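Local coordinates for probable ABC transporter phosphite binding protein PhnD1 (Prochlorococcus marinus str. MIT 9301, PDB 5LQ5) that binds inorganic phosphite strongly and is probably the periplasmic solute-binding component of an ABC transporter, with very weak affinity for methylphosphonate and phosphate, at residues K4-P12 and K56-S67; P201-V209 and F252-I263. All blocks are in the same frame, centred on the assembly; numbering follows the deposited sequence.

From the N terminus, strand 5-10 runs into helix 16-34, strand 37-40 and helix 46-54 before interaction 1 brings 56-67 back beside 4-12, closing a loop of 43 mostly helical residues. The chain then adds strand 79-84 to the first sheet, builds all five strands of the second sheet, and returns through 201-209; interaction 2 closes a second loop of 42 residues when 252-263 packs on it. The two loops follow in series and neither encloses the other. They meet where strands 60-63 and 207-210 lie side by side in the six-stranded sheet: H207 N probably bonds to F63 O, and D205 OD1 to G65 N, next to the phosphite.

Interaction 1: residues K4-P12 and K56-S67; sequences KVLKVGAIP and KDLDLVWFGGLS
K7 and D59 open a parallel strand pairing that continues through V8-L60, G9-V61 and A10-W62. Backbone bonds run alternately: G9 N to L60 O, W62 N to G9 O, and I11 N to W62 O at 3.0 Å. K7 O takes two donors, D59 N at 2.8 Å and L60 N at 3.2 Å, where the incoming chain joins the strand.

Charge gathers at this end. D59 OD2 accepts K7 N at 2.9 Å, from the anti side and 24° out of the carboxylate plane. The K7 chain, bent at chi3 (-143°) and chi4 (76°), lays CD 3.2 Å from D57 O and carries NZ back to V5 O and, more weakly, to D59 OD2 in a 3.4 Å salt bridge. One water joins K7 NZ, K56 O and D59 OD1; NZ also bonds N2 O, and OD1 pairs with R217.

At the other end the I11 side chain does the packing: CG2 lies 3.9 Å from F63 CD1 and also meets S67 OG, while I11 CD1 reaches G64 N, 3.4 Å away. V61 CG1 sits over the centre of the F63 ring.

V8, A10, L60 and W62 face helix 16-34; V61 and F63 meet helix 46-54. Parallel strands 37-40, 5-10 and 60-63, in order 2-1-3, alternate with these helices as in periplasmic binding-protein lobes; beyond the C-terminal end of 60-63, G64, N-cap of helix 65-74, touches phosphite.

Interaction 2: residues P201-V209 and F252-I263; sequences PEYVDYHWV and FIKAESKQYKNI. With PO3 (phosphite ion), chain B.
H207 and Y260 stack face to face, their centroids 4.0 Å apart and planes inclined at 28°. The two side chains come from opposite directions, and Y260 CZ lies over the middle of the imidazole. H207 ND1 gives D205 O a 3.1 Å bond near the ring plane, fixing the ring's rotation. Without the imidazole, as with an alanine here, the Y260 face would probably lose its stacking partner and D205 O this donor.

V204 is the bump in the neighbouring hollow, wedged among Q259, Y260 and I263. With CG1 between the backbone N and carbonyl carbon (chi1 71°) in the conformer described, V204 CG1 meets I263 CG1, while V204 CG2 lies 3.5 Å from Y260 CE1. Q259 CG backs the other Y260 face. One water links Y206 O to Y260 OH, another V204 N to N262 ND2.

Farther along, W208 turns its edge toward the F252 face, NE1 3.5 Å from F252 CE1. On the pocket side, D205 OD2 lies 2.5 Å from phosphite O1, and Y206 OH bonds D13.

Strand 207-210 runs between 60-63 and 79-84; helix 65-74 touches H207 and Y260, and helix 127-139 touches Y203 and D205.

Interaction 1: residues K4-P12 and K56-S67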
loop_
_atom_site.group_PDB
_atom_site.type_symbol
_atom_site.label_atom_id
_atom_site.label_comp_id
_atom_site.label_asym_id
_atom_site.label_seq_id
_atom_site.Cartn_x
_atom_site.Cartn_y
_atom_site.Cartn_z
ATOM N N LYS A 4 -22.164 -15.376 5.683
ATOM C CA LYS A 4 -22.764 -15.188 4.354
ATOM C C LYS A 4 -22.474 -13.821 3.737
ATOM O O LYS A 4 -22.859 -13.561 2.606
ATOM C CB LYS A 4 -24.258 -15.501 4.326
ATOM C CG LYS A 4 -24.836 -15.403 2.909
ATOM C CD LYS A 4 -26.304 -15.764 2.760
ATOM C CE LYS A 4 -26.769 -15.573 1.311
ATOM N NZ LYS A 4 -28.197 -15.898 1.033
ATOM N N VAL A 5 -21.779 -12.965 4.462
ATOM C CA VAL A 5 -21.337 -11.675 3.921
ATOM C C VAL A 5 -19.855 -11.776 3.544
ATOM O O VAL A 5 -19.010 -12.223 4.368
ATOM C CB VAL A 5 -21.497 -10.558 4.952
ATOM C CG1 VAL A 5 -21.013 -9.233 4.379
ATOM C CG2 VAL A 5 -22.954 -10.443 5.399
ATOM N N LEU A 6 -19.536 -11.371 2.317
ATOM C CA LEU A 6 -18.145 -11.267 1.857
ATOM C C LEU A 6 -17.592 -9.907 2.339
ATOM O O LEU A 6 -18.040 -8.862 1.927
ATOM C CB LEU A 6 -18.015 -11.366 0.319
ATOM C CG LEU A 6 -16.590 -11.437 -0.239
ATOM C CD1 LEU A 6 -15.930 -12.778 0.045
ATOM C CD2 LEU A 6 -16.585 -11.182 -1.747
ATOM N N LYS A 7 -16.575 -9.967 3.176
ATOM C CA LYS A 7 -16.081 -8.807 3.913
ATOM C C LYS A 7 -14.769 -8.378 3.276
ATOM O O LYS A 7 -13.819 -9.136 3.219
ATOM C CB LYS A 7 -15.909 -9.160 5.390
ATOM C CG LYS A 7 -17.223 -9.555 6.088
ATOM C CD LYS A 7 -16.966 -10.136 7.473
ATOM C CE LYS A 7 -17.933 -11.269 7.782
ATOM N NZ LYS A 7 -17.573 -12.518 7.061
ATOM N N VAL A 8 -14.787 -7.180 2.720
ATOM C CA VAL A 8 -13.676 -6.540 2.034
ATOM C C VAL A 8 -12.936 -5.635 3.001
ATOM O O VAL A 8 -13.536 -4.900 3.781
ATOM C CB VAL A 8 -14.153 -5.751 0.796
ATOM C CG1 VAL A 8 -13.056 -4.905 0.149
ATOM C CG2 VAL A 8 -14.741 -6.693 -0.253
ATOM N N GLY A 9 -11.618 -5.750 3.001
ATOM C CA GLY A 9 -10.752 -4.877 3.809
ATOM C C GLY A 9 -9.595 -4.324 2.976
ATOM O O GLY A 9 -9.404 -4.675 1.784
ATOM N N ALA A 10 -8.830 -3.462 3.607
ATOM C CA ALA A 10 -7.701 -2.823 2.956
ATOM C C ALA A 10 -6.773 -2.198 3.975
ATOM O O ALA A 10 -7.215 -1.644 4.978
ATOM C CB ALA A 10 -8.189 -1.759 2.017
ATOM N N ILE A 11 -5.477 -2.243 3.707
ATOM C CA ILE A 11 -4.548 -1.480 4.526
ATOM C C ILE A 11 -4.926 0.015 4.449
ATOM O O ILE A 11 -5.244 0.519 3.352
ATOM C CB ILE A 11 -3.067 -1.703 4.169
ATOM C CG1 ILE A 11 -2.797 -1.466 2.676
ATOM C CG2 ILE A 11 -2.622 -3.117 4.615
ATOM C CD1 ILE A 11 -1.333 -1.318 2.365
ATOM N N PRO A 12 -4.894 0.737 5.577
ATOM C CA PRO A 12 -5.298 2.149 5.599
ATOM C C PRO A 12 -4.142 3.072 5.206
ATOM O O PRO A 12 -3.558 3.781 6.025
ATOM C CB PRO A 12 -5.733 2.351 7.042
ATOM C CG PRO A 12 -4.895 1.379 7.831
ATOM C CD PRO A 12 -4.716 0.188 6.934
ATOM N N LYS A 56 -10.382 -13.939 10.413
ATOM C CA LYS A 56 -11.520 -14.162 9.471
ATOM C C LYS A 56 -12.629 -13.112 9.621
ATOM O O LYS A 56 -13.776 -13.310 9.199
ATOM C CB LYS A 56 -12.049 -15.603 9.551
ATOM C CG LYS A 56 -10.920 -16.605 9.321
ATOM C CD LYS A 56 -11.393 -17.978 8.865
ATOM C CE LYS A 56 -10.268 -19.001 8.979
ATOM N NZ LYS A 56 -9.033 -18.645 8.215
ATOM N N ASP A 57 -12.269 -11.979 10.189
ATOM C CA ASP A 57 -13.138 -10.803 10.180
ATOM C C ASP A 57 -13.150 -10.139 8.806
ATOM O O ASP A 57 -14.044 -9.356 8.527
ATOM C CB ASP A 57 -12.710 -9.779 11.235
ATOM C CG ASP A 57 -13.067 -10.215 12.661
ATOM O OD1 ASP A 57 -13.747 -9.428 13.335
ATOM O OD2 ASP A 57 -12.699 -11.316 13.115
ATOM N N LEU A 58 -12.127 -10.447 7.999
ATOM C CA LEU A 58 -11.973 -9.949 6.627
ATOM C C LEU A 58 -11.701 -11.118 5.662
ATOM O O LEU A 58 -10.907 -11.999 5.950
ATOM C CB LEU A 58 -10.823 -8.934 6.555
ATOM C CG LEU A 58 -10.897 -7.724 7.470
ATOM C CD1 LEU A 58 -9.581 -6.961 7.416
ATOM C CD2 LEU A 58 -12.069 -6.813 7.132
ATOM N N ASP A 59 -12.398 -11.120 4.528
ATOM C CA ASP A 59 -12.306 -12.199 3.546
ATOM C C ASP A 59 -11.449 -11.939 2.324
ATOM O O ASP A 59 -10.884 -12.867 1.766
ATOM C CB ASP A 59 -13.701 -12.543 3.021
ATOM C CG ASP A 59 -14.616 -13.047 4.112
ATOM O OD1 ASP A 59 -14.157 -13.883 4.932
ATOM O OD2 ASP A 59 -15.792 -12.606 4.132
ATOM N N LEU A 60 -11.414 -10.693 1.901
ATOM C CA LEU A 60 -10.770 -10.253 0.685
ATOM C C LEU A 60 -10.162 -8.891 0.980
ATOM O O LEU A 60 -10.883 -7.952 1.292
ATOM C CB LEU A 60 -11.777 -10.118 -0.443
ATOM C CG LEU A 60 -11.229 -9.558 -1.760
ATOM C CD1 LEU A 60 -10.220 -10.487 -2.425
ATOM C CD2 LEU A 60 -12.423 -9.306 -2.681
ATOM N N VAL A 61 -8.849 -8.791 0.939
ATOM C CA VAL A 61 -8.127 -7.605 1.434
ATOM C C VAL A 61 -7.102 -7.106 0.442
ATOM O O VAL A 61 -6.350 -7.890 -0.125
ATOM C CB VAL A 61 -7.428 -7.890 2.775
ATOM C CG1 VAL A 61 -6.656 -6.693 3.290
ATOM C CG2 VAL A 61 -8.430 -8.308 3.831
ATOM N N TRP A 62 -7.126 -5.800 0.218
ATOM C CA TRP A 62 -6.118 -5.050 -0.534
ATOM C C TRP A 62 -4.929 -4.771 0.374
ATOM O O TRP A 62 -5.002 -3.922 1.280
ATOM C CB TRP A 62 -6.727 -3.793 -1.068
ATOM C CG TRP A 62 -5.877 -2.925 -1.934
ATOM C CD1 TRP A 62 -5.436 -1.664 -1.630
ATOM C CD2 TRP A 62 -5.372 -3.220 -3.227
ATOM N NE1 TRP A 62 -4.708 -1.138 -2.672
ATOM C CE2 TRP A 62 -4.644 -2.074 -3.664
ATOM C CE3 TRP A 62 -5.434 -4.338 -4.065
ATOM C CZ2 TRP A 62 -3.995 -2.022 -4.898
ATOM C CZ3 TRP A 62 -4.779 -4.273 -5.308
ATOM C CH2 TRP A 62 -4.087 -3.105 -5.706
ATOM N N PHE A 63 -3.897 -5.598 0.208
ATOM C CA PHE A 63 -2.681 -5.537 0.998
ATOM C C PHE A 63 -1.542 -4.843 0.222
ATOM O O PHE A 63 -1.531 -4.800 -1.023
ATOM C CB PHE A 63 -2.199 -6.946 1.376
ATOM C CG PHE A 63 -2.879 -7.544 2.579
ATOM C CD1 PHE A 63 -2.744 -6.947 3.834
ATOM C CD2 PHE A 63 -3.665 -8.679 2.474
ATOM C CE1 PHE A 63 -3.367 -7.491 4.964
ATOM C CE2 PHE A 63 -4.258 -9.239 3.590
ATOM C CZ PHE A 63 -4.127 -8.624 4.845
ATOM N N GLY A 64 -0.566 -4.320 0.957
ATOM C CA GLY A 64 0.707 -3.976 0.433
ATOM C C GLY A 64 1.574 -5.230 0.315
ATOM O O GLY A 64 1.174 -6.308 0.767
ATOM N N GLY A 65 2.773 -5.087 -0.237
ATOM C CA GLY A 65 3.678 -6.242 -0.385
ATOM C C GLY A 65 4.027 -6.903 0.941
ATOM O O GLY A 65 3.795 -8.100 1.137
ATOM N N LEU A 66 4.525 -6.072 1.873
ATOM C CA LEU A 66 4.933 -6.577 3.184
ATOM C C LEU A 66 3.765 -7.106 3.978
ATOM O O LEU A 66 3.802 -8.188 4.547
ATOM C CB LEU A 66 5.705 -5.526 4.006
ATOM C CG LEU A 66 6.161 -5.942 5.410
ATOM C CD1 LEU A 66 7.098 -7.151 5.343
ATOM C CD2 LEU A 66 6.863 -4.773 6.067
ATOM N N SER A 67 2.705 -6.312 4.056
ATOM C CA SER A 67 1.562 -6.734 4.895
ATOM C C SER A 67 0.861 -7.971 4.290
ATOM O O SER A 67 0.328 -8.828 5.028
ATOM C CB SER A 67 0.577 -5.555 5.062
ATOM O OG SER A 67 0.228 -4.912 3.835
HETATM O O HOH W 1 -15.308 -14.260 7.267
#

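Interaction 2: residues P201-V209 and F252-I263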
loop_
_atom_site.group_PDB
_atom_site.type_symbol
_atom_site.label_atom_id
_atom_site.label_comp_id
_atom_site.label_asym_id
_atom_site.label_seq_id
_atom_site.Cartn_x
_atom_site.Cartn_y
_atom_site.Cartn_z
ATOM N N PRO A 201 14.401 2.803 -7.152
ATOM C CA PRO A 201 14.227 1.639 -8.004
ATOM C C PRO A 201 12.890 0.931 -7.759
ATOM O O PRO A 201 12.202 1.193 -6.764
ATOM C CB PRO A 201 15.384 0.722 -7.587
ATOM C CG PRO A 201 16.420 1.620 -7.031
ATOM C CD PRO A 201 15.623 2.675 -6.326
ATOM N N GLU A 202 12.554 0.066 -8.698
ATOM C CA GLU A 202 11.297 -0.711 -8.689
ATOM C C GLU A 202 11.338 -1.929 -7.776
ATOM O O GLU A 202 12.401 -2.523 -7.553
ATOM C CB GLU A 202 10.950 -1.221 -10.097
ATOM C CG GLU A 202 10.720 -0.108 -11.114
ATOM C CD GLU A 202 11.045 -0.489 -12.555
ATOM O OE1 GLU A 202 11.989 -1.265 -12.803
ATOM O OE2 GLU A 202 10.353 0.016 -13.461
ATOM N N TYR A 203 10.153 -2.299 -7.300
ATOM C CA TYR A 203 9.939 -3.468 -6.438
ATOM C C TYR A 203 8.450 -3.873 -6.578
ATOM O O TYR A 203 7.665 -3.152 -7.172
ATOM C CB TYR A 203 10.344 -3.189 -4.954
ATOM C CG TYR A 203 9.703 -1.951 -4.413
ATOM C CD1 TYR A 203 8.404 -2.012 -3.903
ATOM C CD2 TYR A 203 10.349 -0.704 -4.471
ATOM C CE1 TYR A 203 7.770 -0.876 -3.443
ATOM C CE2 TYR A 203 9.721 0.443 -3.998
ATOM C CZ TYR A 203 8.415 0.349 -3.504
ATOM O OH TYR A 203 7.752 1.472 -3.056
ATOM N N VAL A 204 8.069 -5.009 -5.988
ATOM C CA VAL A 204 6.663 -5.481 -6.057
ATOM C C VAL A 204 5.881 -4.924 -4.860
ATOM O O VAL A 204 6.437 -4.800 -3.783
ATOM C CB VAL A 204 6.551 -7.021 -6.083
ATOM C CG1 VAL A 204 6.897 -7.642 -4.749
ATOM C CG2 VAL A 204 5.163 -7.437 -6.485
ATOM N N ASP A 205 4.592 -4.631 -5.026
ATOM C CA ASP A 205 3.823 -4.060 -3.916
ATOM C C ASP A 205 2.397 -4.630 -3.800
ATOM O O ASP A 205 2.206 -5.755 -3.287
ATOM C CB ASP A 205 3.906 -2.527 -3.921
ATOM C CG ASP A 205 3.532 -1.901 -2.548
ATOM O OD1 ASP A 205 3.066 -2.638 -1.630
ATOM O OD2 ASP A 205 3.793 -0.683 -2.357
ATOM N N TYR A 206 1.393 -3.834 -4.164
ATOM C CA TYR A 206 0.040 -4.136 -3.723
ATOM C C TYR A 206 -0.582 -5.339 -4.397
ATOM O O TYR A 206 -0.288 -5.645 -5.553
ATOM C CB TYR A 206 -0.886 -2.946 -3.935
ATOM C CG TYR A 206 -0.597 -1.716 -3.113
ATOM C CD1 TYR A 206 -1.384 -1.421 -2.018
ATOM C CD2 TYR A 206 0.392 -0.804 -3.459
ATOM C CE1 TYR A 206 -1.187 -0.290 -1.257
ATOM C CE2 TYR A 206 0.626 0.352 -2.694
ATOM C CZ TYR A 206 -0.188 0.623 -1.616
ATOM O OH TYR A 206 0.072 1.793 -0.893
ATOM N N HIS A 207 -1.464 -6.011 -3.662
ATOM C CA HIS A 207 -2.202 -7.161 -4.165
ATOM C C HIS A 207 -3.387 -7.546 -3.315
ATOM O O HIS A 207 -3.408 -7.296 -2.101
ATOM C CB HIS A 207 -1.272 -8.362 -4.341
ATOM C CG HIS A 207 -0.590 -8.836 -3.091
ATOM N ND1 HIS A 207 0.433 -8.137 -2.480
ATOM C CD2 HIS A 207 -0.728 -9.981 -2.388
ATOM C CE1 HIS A 207 0.861 -8.824 -1.432
ATOM N NE2 HIS A 207 0.178 -9.947 -1.361
ATOM N N TRP A 208 -4.385 -8.120 -3.983
ATOM C CA TRP A 208 -5.542 -8.700 -3.345
ATOM C C TRP A 208 -5.233 -10.085 -2.842
ATOM O O TRP A 208 -4.690 -10.901 -3.569
ATOM C CB TRP A 208 -6.721 -8.817 -4.304
ATOM C CG TRP A 208 -7.405 -7.527 -4.667
ATOM C CD1 TRP A 208 -7.345 -6.847 -5.865
ATOM C CD2 TRP A 208 -8.317 -6.796 -3.837
ATOM N NE1 TRP A 208 -8.132 -5.732 -5.795
ATOM C CE2 TRP A 208 -8.751 -5.685 -4.576
ATOM C CE3 TRP A 208 -8.779 -6.966 -2.537
ATOM C CZ2 TRP A 208 -9.640 -4.755 -4.052
ATOM C CZ3 TRP A 208 -9.676 -6.055 -2.022
ATOM C CH2 TRP A 208 -10.089 -4.962 -2.774
ATOM N N VAL A 209 -5.683 -10.361 -1.629
ATOM C CA VAL A 209 -5.557 -11.647 -0.971
ATOM C C VAL A 209 -6.929 -12.099 -0.506
ATOM O O VAL A 209 -7.627 -11.344 0.162
ATOM C CB VAL A 209 -4.576 -11.608 0.211
ATOM C CG1 VAL A 209 -4.436 -12.995 0.845
ATOM C CG2 VAL A 209 -3.197 -11.097 -0.232
ATOM N N PHE A 252 -6.901 -4.794 -13.585
ATOM C CA PHE A 252 -6.226 -5.742 -12.692
ATOM C C PHE A 252 -5.700 -6.920 -13.502
ATOM O O PHE A 252 -6.274 -7.269 -14.510
ATOM C CB PHE A 252 -7.157 -6.256 -11.597
ATOM C CG PHE A 252 -7.505 -5.226 -10.552
ATOM C CD1 PHE A 252 -6.604 -4.890 -9.556
ATOM C CD2 PHE A 252 -8.726 -4.599 -10.573
ATOM C CE1 PHE A 252 -6.944 -3.927 -8.605
ATOM C CE2 PHE A 252 -9.072 -3.658 -9.638
ATOM C CZ PHE A 252 -8.190 -3.325 -8.627
ATOM N N ILE A 253 -4.621 -7.512 -13.021
ATOM C CA ILE A 253 -3.921 -8.637 -13.638
ATOM C C ILE A 253 -3.620 -9.699 -12.587
ATOM O O ILE A 253 -3.683 -9.445 -11.379
ATOM C CB ILE A 253 -2.586 -8.204 -14.302
ATOM C CG1 ILE A 253 -1.596 -7.673 -13.262
ATOM C CG2 ILE A 253 -2.843 -7.159 -15.379
ATOM C CD1 ILE A 253 -0.196 -7.498 -13.815
ATOM N N LYS A 254 -3.245 -10.873 -13.063
ATOM C CA LYS A 254 -2.903 -12.006 -12.210
ATOM C C LYS A 254 -1.628 -11.720 -11.378
ATOM O O LYS A 254 -0.737 -10.971 -11.772
ATOM C CB LYS A 254 -2.699 -13.300 -13.014
ATOM C CG LYS A 254 -3.973 -13.746 -13.686
ATOM C CD LYS A 254 -3.795 -15.060 -14.401
ATOM C CE LYS A 254 -4.915 -15.245 -15.401
ATOM N NZ LYS A 254 -4.797 -16.534 -16.129
ATOM N N ALA A 255 -1.591 -12.342 -10.216
ATOM C CA ALA A 255 -0.470 -12.228 -9.301
ATOM C C ALA A 255 -0.279 -13.560 -8.625
ATOM O O ALA A 255 -1.257 -14.225 -8.296
ATOM C CB ALA A 255 -0.749 -11.148 -8.267
ATOM N N GLU A 256 0.966 -13.955 -8.388
ATOM C CA GLU A 256 1.229 -15.200 -7.659
ATOM C C GLU A 256 2.179 -14.966 -6.492
ATOM O O GLU A 256 2.957 -14.009 -6.504
ATOM C CB GLU A 256 1.759 -16.312 -8.574
ATOM C CG GLU A 256 2.981 -15.973 -9.401
ATOM C CD GLU A 256 3.467 -17.150 -10.239
ATOM O OE1 GLU A 256 2.726 -18.147 -10.375
ATOM O OE2 GLU A 256 4.595 -17.079 -10.779
ATOM N N SER A 257 2.089 -15.861 -5.502
ATOM C CA SER A 257 2.880 -15.792 -4.255
ATOM C C SER A 257 4.390 -15.739 -4.485
ATOM O O SER A 257 5.077 -15.056 -3.754
ATOM C CB SER A 257 2.551 -16.935 -3.272
ATOM O OG SER A 257 2.926 -18.195 -3.774
ATOM N N LYS A 258 4.865 -16.473 -5.493
ATOM C CA LYS A 258 6.290 -16.479 -5.890
ATOM C C LYS A 258 6.895 -15.075 -6.072
ATOM O O LYS A 258 8.095 -14.837 -5.786
ATOM C CB LYS A 258 6.488 -17.265 -7.200
ATOM C CG LYS A 258 6.741 -18.758 -7.038
ATOM C CD LYS A 258 6.366 -19.550 -8.292
ATOM C CE LYS A 258 7.180 -19.179 -9.524
ATOM N NZ LYS A 258 8.534 -19.796 -9.517
ATOM N N GLN A 259 6.056 -14.134 -6.502
ATOM C CA GLN A 259 6.570 -12.824 -6.921
ATOM C C GLN A 259 7.002 -11.970 -5.709
ATOM O O GLN A 259 7.747 -10.996 -5.872
ATOM C CB GLN A 259 5.672 -12.086 -7.933
ATOM C CG GLN A 259 4.516 -11.275 -7.412
ATOM C CD GLN A 259 3.972 -10.245 -8.418
ATOM O OE1 GLN A 259 4.101 -10.366 -9.630
ATOM N NE2 GLN A 259 3.370 -9.211 -7.891
ATOM N N TYR A 260 6.592 -12.372 -4.505
ATOM C CA TYR A 260 6.861 -11.566 -3.295
ATOM C C TYR A 260 8.088 -12.053 -2.506
ATOM O O TYR A 260 8.325 -11.621 -1.390
ATOM C CB TYR A 260 5.617 -11.540 -2.375
ATOM C CG TYR A 260 4.450 -10.964 -3.128
ATOM C CD1 TYR A 260 4.295 -9.577 -3.325
ATOM C CD2 TYR A 260 3.574 -11.821 -3.775
ATOM C CE1 TYR A 260 3.234 -9.082 -4.108
ATOM C CE2 TYR A 260 2.557 -11.355 -4.560
ATOM C CZ TYR A 260 2.382 -10.013 -4.732
ATOM O OH TYR A 260 1.372 -9.655 -5.577
ATOM N N LYS A 261 8.860 -12.968 -3.096
ATOM C CA LYS A 261 10.088 -13.507 -2.489
ATOM C C LYS A 261 11.085 -12.436 -2.038
ATOM O O LYS A 261 11.608 -12.483 -0.929
ATOM C CB LYS A 261 10.786 -14.476 -3.482
ATOM C CG LYS A 261 11.947 -15.277 -2.928
ATOM C CD LYS A 261 12.632 -16.047 -4.057
ATOM C CE LYS A 261 14.022 -16.558 -3.695
ATOM N NZ LYS A 261 15.114 -15.550 -3.870
ATOM N N ASN A 262 11.312 -11.460 -2.901
ATOM C CA ASN A 262 12.274 -10.378 -2.601
ATOM C C ASN A 262 11.768 -9.501 -1.440
ATOM O O ASN A 262 12.519 -9.172 -0.528
ATOM C CB ASN A 262 12.554 -9.548 -3.850
ATOM C CG ASN A 262 13.464 -8.381 -3.587
ATOM O OD1 ASN A 262 14.672 -8.534 -3.312
ATOM N ND2 ASN A 262 12.896 -7.194 -3.643
ATOM N N ILE A 263 10.460 -9.205 -1.427
ATOM C CA ILE A 263 9.923 -8.433 -0.298
ATOM C C ILE A 263 10.077 -9.220 1.005
ATOM O O ILE A 263 10.482 -8.678 2.026
ATOM C CB ILE A 263 8.444 -8.072 -0.526
ATOM C CG1 ILE A 263 8.274 -7.108 -1.706
ATOM C CG2 ILE A 263 7.811 -7.475 0.746
ATOM C CD1 ILE A 263 9.064 -5.833 -1.673
HETATM P P PO3 B . 2.286 -0.228 1.040
HETATM O O1 PO3 B . 3.314 0.222 -0.049
HETATM O O2 PO3 B . 2.693 -1.544 1.822
HETATM O O3 PO3 B . 1.954 0.936 2.016
HETATM O O HOH W 2 10.315 -6.828 -5.070
HETATM O O HOH W 3 1.907 -6.994 -6.348
#